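Local coordinates for protein PKS (Streptomyces albus, PDB 4OQJ) that probably acts as a ketosynthase, condensing acyl units held on carrier proteins to lengthen the polyketide chain of the antibiotic oxazolomycin, at residues Ala579-Pro584 and Leu630-Gly635; Ser613-Val618 and Gly669-Ala674; Ala307-Ala312 and Ala342-Ala347. All blocks are in the same frame, centred on the assembly; numbering follows the deposited sequence. Where two conformers were deposited one is given.

Contact 1 of 3, residues Ala579-Pro584 and Leu630-Gly635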
ATOM      1  N   ALA A 579     -42.980  27.904 -32.555  1.00 37.67           N
ATOM      2  CA  ALA A 579     -44.210  27.882 -31.769  1.00 40.68           C
ATOM      3  C   ALA A 579     -44.522  29.276 -31.228  1.00 45.82           C
ATOM      4  O   ALA A 579     -45.645  29.769 -31.353  1.00 50.64           O
ATOM      5  CB  ALA A 579     -44.088  26.888 -30.634  1.00 37.53           C
ATOM      6  N   GLU A 580     -43.513  29.911 -30.642  1.00 42.13           N
ATOM      7  CA  GLU A 580     -43.662  31.245 -30.071  1.00 42.05           C
ATOM      8  C   GLU A 580     -44.029  32.284 -31.125  1.00 45.09           C
ATOM      9  O   GLU A 580     -44.793  33.204 -30.856  1.00 48.48           O
ATOM     10  CB  GLU A 580     -42.362  31.670 -29.375  1.00 44.78           C
ATOM     11  CG  GLU A 580     -41.905  30.746 -28.258  1.00 57.14           C
ATOM     12  CD  GLU A 580     -42.652  30.963 -26.959  1.00 70.06           C
ATOM     13  OE1 GLU A 580     -43.586  31.794 -26.930  1.00 70.52           O
ATOM     14  OE2 GLU A 580     -42.295  30.295 -25.965  1.00 77.81           O
ATOM     15  N   LEU A 581     -43.464  32.145 -32.320  1.00 46.44           N
ATOM     16  CA  LEU A 581     -43.674  33.127 -33.377  1.00 45.02           C
ATOM     17  C   LEU A 581     -45.013  32.938 -34.069  1.00 40.79           C
ATOM     18  O   LEU A 581     -45.452  33.808 -34.815  1.00 39.69           O
ATOM     19  CB  LEU A 581     -42.557  33.049 -34.419  1.00 43.48           C
ATOM     20  CG  LEU A 581     -41.136  33.377 -33.961  1.00 42.64           C
ATOM     21  CD1 LEU A 581     -40.196  33.350 -35.158  1.00 41.32           C
ATOM     22  CD2 LEU A 581     -41.065  34.715 -33.235  1.00 42.91           C
ATOM     23  N   GLY A 582     -45.638  31.788 -33.842  1.00 44.53           N
ATOM     24  CA  GLY A 582     -46.920  31.480 -34.450  1.00 53.02           C
ATOM     25  C   GLY A 582     -46.843  31.001 -35.890  1.00 52.22           C
ATOM     26  O   GLY A 582     -47.849  31.021 -36.593  1.00 51.82           O
ATOM     27  N   THR A 583     -45.666  30.558 -36.328  1.00 45.25           N
ATOM     28  CA  THR A 583     -45.477  30.110 -37.709  1.00 39.47           C
ATOM     29  C   THR A 583     -44.977  28.662 -37.757  1.00 36.93           C
ATOM     30  O   THR A 583     -44.159  28.260 -36.934  1.00 36.97           O
ATOM     31  CB  THR A 583     -44.480  31.015 -38.452  1.00 40.78           C
ATOM     32  OG1 THR A 583     -44.840  32.385 -38.248  1.00 41.27           O
ATOM     33  CG2 THR A 583     -44.476  30.705 -39.943  1.00 44.18           C
ATOM     34  N   PRO A 584     -45.473  27.866 -38.719  1.00 38.37           N
ATOM     35  CA  PRO A 584     -44.949  26.498 -38.818  1.00 40.34           C
ATOM     36  C   PRO A 584     -43.444  26.466 -39.101  1.00 38.17           C
ATOM     37  O   PRO A 584     -42.945  27.312 -39.847  1.00 35.21           O
ATOM     38  CB  PRO A 584     -45.739  25.904 -39.987  1.00 42.34           C
ATOM     39  CG  PRO A 584     -47.014  26.688 -40.009  1.00 43.43           C
ATOM     40  CD  PRO A 584     -46.640  28.079 -39.596  1.00 40.87           C
ATOM     41  N   LEU A 630     -39.268  39.831 -29.809  1.00 40.69           N
ATOM     42  CA  LEU A 630     -38.798  40.781 -28.803  1.00 40.40           C
ATOM     43  C   LEU A 630     -38.853  40.150 -27.414  1.00 42.13           C
ATOM     44  O   LEU A 630     -37.926  40.310 -26.616  1.00 46.60           O
ATOM     45  CB  LEU A 630     -39.621  42.075 -28.842  1.00 44.05           C
ATOM     46  CG  LEU A 630     -39.450  42.959 -30.080  1.00 48.76           C
ATOM     47  CD1 LEU A 630     -40.421  44.143 -30.025  1.00 53.97           C
ATOM     48  CD2 LEU A 630     -38.011  43.459 -30.239  1.00 45.28           C
ATOM     49  N   ARG A 631     -39.925  39.413 -27.132  1.00 39.50           N
ATOM     50  CA  ARG A 631     -40.058  38.741 -25.841  1.00 40.47           C
ATOM     51  C   ARG A 631     -38.970  37.683 -25.673  1.00 42.09           C
ATOM     52  O   ARG A 631     -38.359  37.572 -24.612  1.00 42.15           O
ATOM     53  CB  ARG A 631     -41.439  38.097 -25.697  1.00 36.56           C
ATOM     54  N   LEU A 632     -38.736  36.904 -26.722  1.00 41.18           N
ATOM     55  CA  LEU A 632     -37.737  35.851 -26.671  1.00 38.26           C
ATOM     56  C   LEU A 632     -36.363  36.441 -26.396  1.00 33.76           C
ATOM     57  O   LEU A 632     -35.580  35.868 -25.642  1.00 38.38           O
ATOM     58  CB  LEU A 632     -37.724  35.056 -27.978  1.00 40.49           C
ATOM     59  CG  LEU A 632     -38.852  34.039 -28.149  1.00 41.06           C
ATOM     60  CD1 LEU A 632     -38.830  33.437 -29.549  1.00 42.08           C
ATOM     61  CD2 LEU A 632     -38.760  32.937 -27.100  1.00 43.29           C
ATOM     62  N   LEU A 633     -36.075  37.589 -27.009  1.00 33.07           N
ATOM     63  CA  LEU A 633     -34.805  38.264 -26.790  1.00 34.60           C
ATOM     64  C   LEU A 633     -34.709  38.756 -25.352  1.00 46.41           C
ATOM     65  O   LEU A 633     -33.637  38.712 -24.749  1.00 40.63           O
ATOM     66  CB  LEU A 633     -34.627  39.429 -27.760  1.00 35.66           C
ATOM     67  CG  LEU A 633     -34.223  39.064 -29.191  1.00 34.50           C
ATOM     68  CD1 LEU A 633     -34.139  40.314 -30.036  1.00 35.10           C
ATOM     69  CD2 LEU A 633     -32.887  38.313 -29.238  1.00 29.24           C
ATOM     70  N   ASP A 634     -35.832  39.221 -24.808  1.00 54.03           N
ATOM     71  CA  ASP A 634     -35.887  39.654 -23.415  1.00 53.81           C
ATOM     72  C   ASP A 634     -35.647  38.485 -22.468  1.00 50.12           C
ATOM     73  O   ASP A 634     -34.913  38.610 -21.492  1.00 53.41           O
ATOM     74  CB  ASP A 634     -37.237  40.306 -23.105  1.00 61.09           C
ATOM     75  CG  ASP A 634     -37.280  41.769 -23.492  1.00 74.81           C
ATOM     76  OD1 ASP A 634     -36.504  42.560 -22.914  1.00 77.96           O
ATOM     77  OD2 ASP A 634     -38.100  42.136 -24.361  1.00 85.15           O
ATOM     78  N   GLY A 635     -36.271  37.351 -22.775  1.00 43.92           N
ATOM     79  CA  GLY A 635     -36.161  36.155 -21.963  1.00 38.63           C
ATOM     80  C   GLY A 635     -34.743  35.650 -21.779  1.00 42.77           C
ATOM     81  O   GLY A 635     -34.383  35.214 -20.689  1.00 54.64           O
TER
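E580 and L632 meet in a small surface contact between two helices, the last turn of helix 568-581 and the end of helix 627-635, about 49 Å from the centre of the chain (centre to centre), among the helices around the small parallel sheet. L632 does most of the work. Its CB points at the other helix, and its two methyls divide the E580 side chain between them: CD1 lies 4.0 Å from E580 CB, while CD2 lies 4.0 Å from E580 CG. The two side chains cross obliquely, and the closest touching is all carbon. In E580 the chain holds CG opposite the carbonyl carbon (chi1 -59°), and the bend at chi2 (-79°) leaves CB and CG nearest the methyls, with the carboxylate just past L632 CD2. L581 adds a looser touch, L581 CD2 to L632 CD1 at 4.5 Å.

Just beyond L581 the helix ends in a Schellman motif. G582 takes a positive phi of 80°, and its N bonds back to A579 O at 3.2 Å, so the chain leaves the helix directly after the two residues that touch L632. P584 then stands at the N-cap of helix 585-590, whose L588 packs on L581. L632 also touches F598 and Y602 of helix 594-610, which makes it a link between helix 568-581 and that neighbouring helix.

No hydrogen bond or salt bridge joins the two segments, and only 104 Å² is buried between them. The chemistry is that of a partly exposed leucine laid against the methylene groups of a glutamate: dispersion and the shedding of water hold the apolar stem, while the charged end of E580, an exposed residue, can stay hydrated.

Contact 2 of 3, residues Ser613-Val618 and Gly669-Ala674; sequences STAPVV and GRLWTA
An ST turn at S613 leads into strand 617-618, an outer strand of a three-stranded parallel sheet, and L671 near the end of helix 660-673 packs against this approach. In the turn, S613 OG accepts from A615 N over 3.3 Å, with an N-H...O angle of 153°. With this bond in place, the CB atoms of S613 and A615 both point toward the helix.

L671 meets them with a fork. Its CD2 lies 4.3 Å from A615 CB, while CD1 comes within 4.4 Å of S613 OG, so one methyl serves each end of the turn. The leucine reaches this place with CG opposite its own carbonyl carbon (chi1 -65°). The fit is light, with 71 Å² buried in all, and no hydrogen bond runs across it. D676, just past the helix end, bonds to S613 OG through OD2 and to T614 N through OD1, and thus grips both residues at the start of the turn.

L671 is buried because more than the turn encloses it: L608 of helix 594-610 also touches it. The contact therefore sits where helix 660-673 and helix 594-610 meet the small sheet, L671 touching its central strand at V548, the residue to which V618 of the outer strand is bonded through its backbone.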
ATOM      1  N   SER A 613     -22.180  27.529 -23.509  1.00 22.46           N
ATOM      2  CA  SER A 613     -21.682  28.851 -23.867  1.00 18.68           C
ATOM      3  C   SER A 613     -22.216  29.894 -22.908  1.00 20.18           C
ATOM      4  O   SER A 613     -23.392  29.854 -22.531  1.00 20.46           O
ATOM      5  CB  SER A 613     -22.082  29.237 -25.288  1.00 19.15           C
ATOM      6  OG  SER A 613     -21.708  30.583 -25.546  1.00 19.89           O
ATOM      7  N   THR A 614     -21.359  30.839 -22.535  1.00 23.14           N
ATOM      8  CA  THR A 614     -21.778  31.942 -21.681  1.00 24.80           C
ATOM      9  C   THR A 614     -21.493  33.276 -22.372  1.00 30.75           C
ATOM     10  O   THR A 614     -21.569  34.335 -21.751  1.00 31.55           O
ATOM     11  CB  THR A 614     -21.088  31.874 -20.292  1.00 30.69           C
ATOM     12  OG1 THR A 614     -19.663  31.804 -20.435  1.00 28.64           O
ATOM     13  CG2 THR A 614     -21.567  30.647 -19.531  1.00 35.19           C
ATOM     14  N   ALA A 615     -21.195  33.213 -23.671  1.00 26.71           N
ATOM     15  CA  ALA A 615     -21.030  34.409 -24.496  1.00 27.49           C
ATOM     16  C   ALA A 615     -22.327  35.220 -24.568  1.00 28.38           C
ATOM     17  O   ALA A 615     -23.376  34.669 -24.884  1.00 26.90           O
ATOM     18  CB  ALA A 615     -20.595  34.024 -25.888  1.00 25.40           C
ATOM     19  N   PRO A 616     -22.261  36.532 -24.290  1.00 29.12           N
ATOM     20  CA  PRO A 616     -23.466  37.356 -24.445  1.00 28.17           C
ATOM     21  C   PRO A 616     -24.013  37.362 -25.865  1.00 25.91           C
ATOM     22  O   PRO A 616     -23.249  37.328 -26.837  1.00 24.87           O
ATOM     23  CB  PRO A 616     -22.993  38.764 -24.054  1.00 31.62           C
ATOM     24  CG  PRO A 616     -21.784  38.557 -23.235  1.00 34.86           C
ATOM     25  CD  PRO A 616     -21.132  37.300 -23.733  1.00 32.72           C
ATOM     26  N   VAL A 617     -25.337  37.389 -25.964  1.00 24.32           N
ATOM     27  CA  VAL A 617     -26.023  37.592 -27.221  1.00 25.84           C
ATOM     28  C   VAL A 617     -26.292  39.078 -27.371  1.00 28.63           C
ATOM     29  O   VAL A 617     -26.945  39.679 -26.518  1.00 32.09           O
ATOM     30  CB  VAL A 617     -27.351  36.805 -27.292  1.00 30.60           C
ATOM     31  CG1 VAL A 617     -28.101  37.111 -28.584  1.00 31.59           C
ATOM     32  CG2 VAL A 617     -27.091  35.307 -27.173  1.00 34.28           C
ATOM     33  N   VAL A 618     -25.781  39.664 -28.452  1.00 29.84           N
ATOM     34  CA  VAL A 618     -26.070  41.056 -28.803  1.00 32.00           C
ATOM     35  C   VAL A 618     -27.065  41.125 -29.964  1.00 33.09           C
ATOM     36  O   VAL A 618     -26.821  40.589 -31.053  1.00 35.61           O
ATOM     37  CB  VAL A 618     -24.783  41.819 -29.179  1.00 35.95           C
ATOM     38  CG1 VAL A 618     -25.093  43.279 -29.540  1.00 38.99           C
ATOM     39  CG2 VAL A 618     -23.795  41.769 -28.036  1.00 41.00           C
ATOM     40  N   GLY A 669     -15.955  26.584 -32.278  1.00 22.04           N
ATOM     41  CA  GLY A 669     -14.507  26.685 -32.278  1.00 25.25           C
ATOM     42  C   GLY A 669     -14.025  28.107 -32.055  1.00 23.42           C
ATOM     43  O   GLY A 669     -13.135  28.341 -31.245  1.00 26.83           O
ATOM     44  N   ARG A 670     -14.629  29.070 -32.745  1.00 22.20           N
ATOM     45  CA  ARG A 670     -14.215  30.464 -32.606  1.00 22.50           C
ATOM     46  C   ARG A 670     -14.449  30.935 -31.174  1.00 22.44           C
ATOM     47  O   ARG A 670     -13.580  31.566 -30.574  1.00 27.68           O
ATOM     48  CB  ARG A 670     -14.966  31.366 -33.600  1.00 30.45           C
ATOM     49  CG  ARG A 670     -14.111  32.439 -34.265  1.00 47.61           C
ATOM     50  CD  ARG A 670     -13.690  33.513 -33.277  1.00 55.82           C
ATOM     51  N   LEU A 671     -15.614  30.620 -30.615  1.00 20.31           N
ATOM     52  CA  LEU A 671     -15.928  31.031 -29.251  1.00 18.31           C
ATOM     53  C   LEU A 671     -14.991  30.345 -28.248  1.00 21.15           C
ATOM     54  O   LEU A 671     -14.435  30.984 -27.347  1.00 19.76           O
ATOM     55  CB  LEU A 671     -17.386  30.711 -28.920  1.00 18.62           C
ATOM     56  CG  LEU A 671     -18.444  31.472 -29.733  1.00 24.59           C
ATOM     57  CD1 LEU A 671     -19.831  30.918 -29.468  1.00 23.29           C
ATOM     58  CD2 LEU A 671     -18.401  32.956 -29.431  1.00 28.70           C
ATOM     59  N   TRP A 672     -14.821  29.036 -28.407  1.00 20.18           N
ATOM     60  CA  TRP A 672     -14.074  28.256 -27.431  1.00 19.69           C
ATOM     61  C   TRP A 672     -12.615  28.695 -27.431  1.00 18.11           C
ATOM     62  O   TRP A 672     -12.049  28.878 -26.365  1.00 18.73           O
ATOM     63  CB  TRP A 672     -14.192  26.753 -27.711  1.00 18.63           C
ATOM     64  CG  TRP A 672     -13.353  25.916 -26.764  1.00 16.04           C
ATOM     65  CD1 TRP A 672     -13.690  25.502 -25.505  1.00 18.17           C
ATOM     66  CD2 TRP A 672     -12.038  25.409 -27.012  1.00 16.71           C
ATOM     67  NE1 TRP A 672     -12.667  24.765 -24.960  1.00 17.27           N
ATOM     68  CE2 TRP A 672     -11.636  24.695 -25.870  1.00 16.40           C
ATOM     69  CE3 TRP A 672     -11.157  25.486 -28.097  1.00 18.77           C
ATOM     70  CZ2 TRP A 672     -10.393  24.073 -25.769  1.00 17.49           C
ATOM     71  CZ3 TRP A 672      -9.916  24.864 -27.993  1.00 20.10           C
ATOM     72  CH2 TRP A 672      -9.554  24.164 -26.838  1.00 19.44           C
ATOM     73  N   THR A 673     -12.010  28.887 -28.604  1.00 18.76           N
ATOM     74  CA  THR A 673     -10.595  29.289 -28.642  1.00 21.49           C
ATOM     75  C   THR A 673     -10.424  30.647 -27.973  1.00 23.43           C
ATOM     76  O   THR A 673      -9.379  30.938 -27.391  1.00 24.92           O
ATOM     77  CB  THR A 673     -10.007  29.359 -30.073  1.00 24.72           C
ATOM     78  OG1 THR A 673     -10.762  30.276 -30.877  1.00 26.52           O
ATOM     79  CG2 THR A 673      -9.966  27.974 -30.730  1.00 22.30           C
ATOM     80  N   ALA A 674     -11.464  31.465 -28.033  1.00 25.17           N
ATOM     81  CA  ALA A 674     -11.414  32.812 -27.475  1.00 31.72           C
ATOM     82  C   ALA A 674     -11.767  32.831 -25.988  1.00 32.75           C
ATOM     83  O   ALA A 674     -11.838  33.898 -25.372  1.00 33.56           O
ATOM     84  CB  ALA A 674     -12.355  33.730 -28.254  1.00 33.51           C
TER

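Contact 3 of 3, residues Ala307-Ala312 and Ala342-Ala347; sequences AVVAEA and AALNQA
V309 can be followed outward from CB across a helix-helix packing in the thiolase-type fold of the ketosynthase, where helix 302-316 crosses helix 336-348. The segment axes come within 8.6 Å at a signed angle of -38°. V309 CB already lies 3.8 Å from A347 CB. Of its two methyls, CG1, held opposite the backbone N (chi1 171°), presses closest, at 3.6 Å from the same A347 CB, and it also lies 4.2 Å from L344 CD2. CG2 meets that same leucine methyl, L344 CD2, at 4.1 Å. V309 and L344 run at about a right angle to each other. Although L344 leaves its backbone heading away from helix 302-316, its CD2 methyl swings back to V309.

Next to this, the small side chains of A310 and A347 let the backbones come close, with CA atoms 5.1 Å apart. V309 also touches H444 of strand 441-448, which places it between helix 336-348 and the large mixed sheet. In one of its two conformers, E311 OE1 forms a salt bridge with R131 of the second subunit. A347 CB reaches the other backbone itself, lying 3.9 Å from A310 N.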
ATOM      1  N   ALA A 307       5.111 -20.223  -5.273  1.00 16.87           N
ATOM      2  CA  ALA A 307       3.788 -20.004  -4.686  1.00 18.69           C
ATOM      3  C   ALA A 307       3.083 -18.798  -5.293  1.00 15.78           C
ATOM      4  O   ALA A 307       1.888 -18.849  -5.576  1.00 13.21           O
ATOM      5  CB  ALA A 307       3.892 -19.826  -3.186  1.00 17.65           C
ATOM      6  N   VAL A 308       3.792 -17.698  -5.500  1.00 14.81           N
ATOM      7  CA  VAL A 308       3.074 -16.514  -5.957  1.00 11.55           C
ATOM      8  C   VAL A 308       2.631 -16.709  -7.421  1.00 12.24           C
ATOM      9  O   VAL A 308       1.564 -16.236  -7.820  1.00 14.74           O
ATOM     10  CB  VAL A 308       3.914 -15.234  -5.789  1.00 10.55           C
ATOM     11  CG1 VAL A 308       4.919 -15.067  -6.931  1.00 11.58           C
ATOM     12  CG2 VAL A 308       3.005 -14.038  -5.711  1.00 11.53           C
ATOM     13  N   VAL A 309       3.405 -17.455  -8.205  1.00 11.75           N
ATOM     14  CA  VAL A 309       3.016 -17.715  -9.594  1.00 13.21           C
ATOM     15  C   VAL A 309       1.760 -18.588  -9.643  1.00 15.13           C
ATOM     16  O   VAL A 309       0.789 -18.287 -10.352  1.00 17.78           O
ATOM     17  CB  VAL A 309       4.166 -18.379 -10.369  1.00 15.14           C
ATOM     18  CG1 VAL A 309       3.712 -18.871 -11.761  1.00 16.68           C
ATOM     19  CG2 VAL A 309       5.305 -17.397 -10.507  1.00 13.10           C
ATOM     20  N   ALA A 310       1.769 -19.664  -8.868  1.00 15.46           N
ATOM     21  CA  ALA A 310       0.615 -20.545  -8.796  1.00 19.01           C
ATOM     22  C   ALA A 310      -0.609 -19.779  -8.300  1.00 21.38           C
ATOM     23  O   ALA A 310      -1.701 -19.934  -8.838  1.00 20.24           O
ATOM     24  CB  ALA A 310       0.919 -21.744  -7.881  1.00 18.93           C
ATOM     25  N   GLU A 311      -0.422 -18.941  -7.286  1.00 20.53           N
ATOM     26  CA  GLU A 311      -1.519 -18.191  -6.671  0.50 20.53           C
ATOM     27  C   GLU A 311      -2.143 -17.237  -7.674  1.00 18.78           C
ATOM     28  O   GLU A 311      -3.357 -17.080  -7.738  1.00 19.50           O
ATOM     29  CB  GLU A 311      -1.035 -17.400  -5.442  0.50 20.61           C
ATOM     30  CG  GLU A 311      -2.165 -16.712  -4.676  0.50 20.69           C
ATOM     31  CD  GLU A 311      -1.698 -15.872  -3.482  0.50 21.41           C
ATOM     32  OE1 GLU A 311      -0.557 -16.034  -3.009  0.50 25.60           O
ATOM     33  OE2 GLU A 311      -2.494 -15.044  -3.006  0.50 18.21           O
ATOM     34  N   ALA A 312      -1.305 -16.590  -8.469  1.00 13.29           N
ATOM     35  CA  ALA A 312      -1.812 -15.663  -9.492  1.00 14.42           C
ATOM     36  C   ALA A 312      -2.634 -16.401 -10.552  1.00 15.69           C
ATOM     37  O   ALA A 312      -3.709 -15.940 -10.950  1.00 16.14           O
ATOM     38  CB  ALA A 312      -0.658 -14.918 -10.144  1.00 15.91           C
ATOM     39  N   ALA A 342      13.353 -22.890 -11.919  1.00 20.99           N
ATOM     40  CA  ALA A 342      12.920 -23.994 -11.064  1.00 24.63           C
ATOM     41  C   ALA A 342      11.570 -23.672 -10.426  1.00 21.16           C
ATOM     42  O   ALA A 342      10.709 -24.538 -10.303  1.00 19.83           O
ATOM     43  CB  ALA A 342      13.957 -24.284  -9.988  1.00 27.56           C
ATOM     44  N   ALA A 343      11.383 -22.419 -10.036  1.00 17.52           N
ATOM     45  CA  ALA A 343      10.144 -21.995  -9.401  1.00 17.12           C
ATOM     46  C   ALA A 343       8.986 -21.995 -10.398  1.00 17.72           C
ATOM     47  O   ALA A 343       7.891 -22.441 -10.080  1.00 17.95           O
ATOM     48  CB  ALA A 343      10.314 -20.609  -8.785  1.00 16.04           C
ATOM     49  N   LEU A 344       9.234 -21.479 -11.601  1.00 17.95           N
ATOM     50  CA  LEU A 344       8.245 -21.500 -12.673  1.00 17.53           C
ATOM     51  C   LEU A 344       7.872 -22.929 -13.082  1.00 19.44           C
ATOM     52  O   LEU A 344       6.693 -23.235 -13.285  1.00 18.11           O
ATOM     53  CB  LEU A 344       8.771 -20.750 -13.889  1.00 17.08           C
ATOM     54  CG  LEU A 344       8.796 -19.224 -13.781  1.00 16.81           C
ATOM     55  CD1 LEU A 344       9.644 -18.673 -14.912  1.00 16.00           C
ATOM     56  CD2 LEU A 344       7.359 -18.655 -13.826  1.00 14.94           C
ATOM     57  N   ASN A 345       8.874 -23.790 -13.209  1.00 19.54           N
ATOM     58  CA  ASN A 345       8.627 -25.211 -13.494  1.00 21.47           C
ATOM     59  C   ASN A 345       7.691 -25.800 -12.434  1.00 22.86           C
ATOM     60  O   ASN A 345       6.709 -26.463 -12.755  1.00 23.60           O
ATOM     61  CB  ASN A 345       9.931 -26.019 -13.527  1.00 20.97           C
ATOM     62  CG  ASN A 345      10.708 -25.866 -14.833  1.00 22.24           C
ATOM     63  OD1 ASN A 345      10.199 -25.355 -15.828  1.00 23.02           O
ATOM     64  ND2 ASN A 345      11.960 -26.316 -14.824  1.00 21.96           N
ATOM     65  N   GLN A 346       8.001 -25.543 -11.169  1.00 23.81           N
ATOM     66  CA  GLN A 346       7.220 -26.110 -10.072  1.00 25.99           C
ATOM     67  C   GLN A 346       5.782 -25.595 -10.146  1.00 23.82           C
ATOM     68  O   GLN A 346       4.834 -26.376 -10.050  1.00 24.18           O
ATOM     69  CB  GLN A 346       7.845 -25.776  -8.709  1.00 27.72           C
ATOM     70  CG  GLN A 346       7.002 -26.244  -7.530  1.00 28.75           C
ATOM     71  CD  GLN A 346       7.617 -25.907  -6.175  1.00 31.43           C
ATOM     72  OE1 GLN A 346       8.803 -26.127  -5.947  1.00 32.16           O
ATOM     73  NE2 GLN A 346       6.804 -25.365  -5.275  1.00 35.59           N
ATOM     74  N   ALA A 347       5.609 -24.287 -10.329  1.00 18.38           N
ATOM     75  CA  ALA A 347       4.268 -23.729 -10.425  1.00 18.98           C
ATOM     76  C   ALA A 347       3.519 -24.280 -11.641  1.00 19.80           C
ATOM     77  O   ALA A 347       2.348 -24.650 -11.536  1.00 22.73           O
ATOM     78  CB  ALA A 347       4.325 -22.202 -10.485  1.00 19.81           C
TER

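In the fold
Going from the N terminus, contact 3 closes first, joining helices 302-316 and 336-348 within the ketosynthase across an intervening 29 residues. The chain then completes the large mixed sheet before the other two close, on the opposite side of the chain's centre; contact 3 lies about 75 Å from contact 1 and 61 Å from contact 2, centre to centre. Those two cross: 579-584 comes first, then 613-618, then 630-635 closes contact 1, and 669-674 closes contact 2. Their centres are about 23 Å apart and their nearest atoms about 5 Å. Helix 594-610, which lies between 579-584 and 613-618 in the chain, borders both and so relates them.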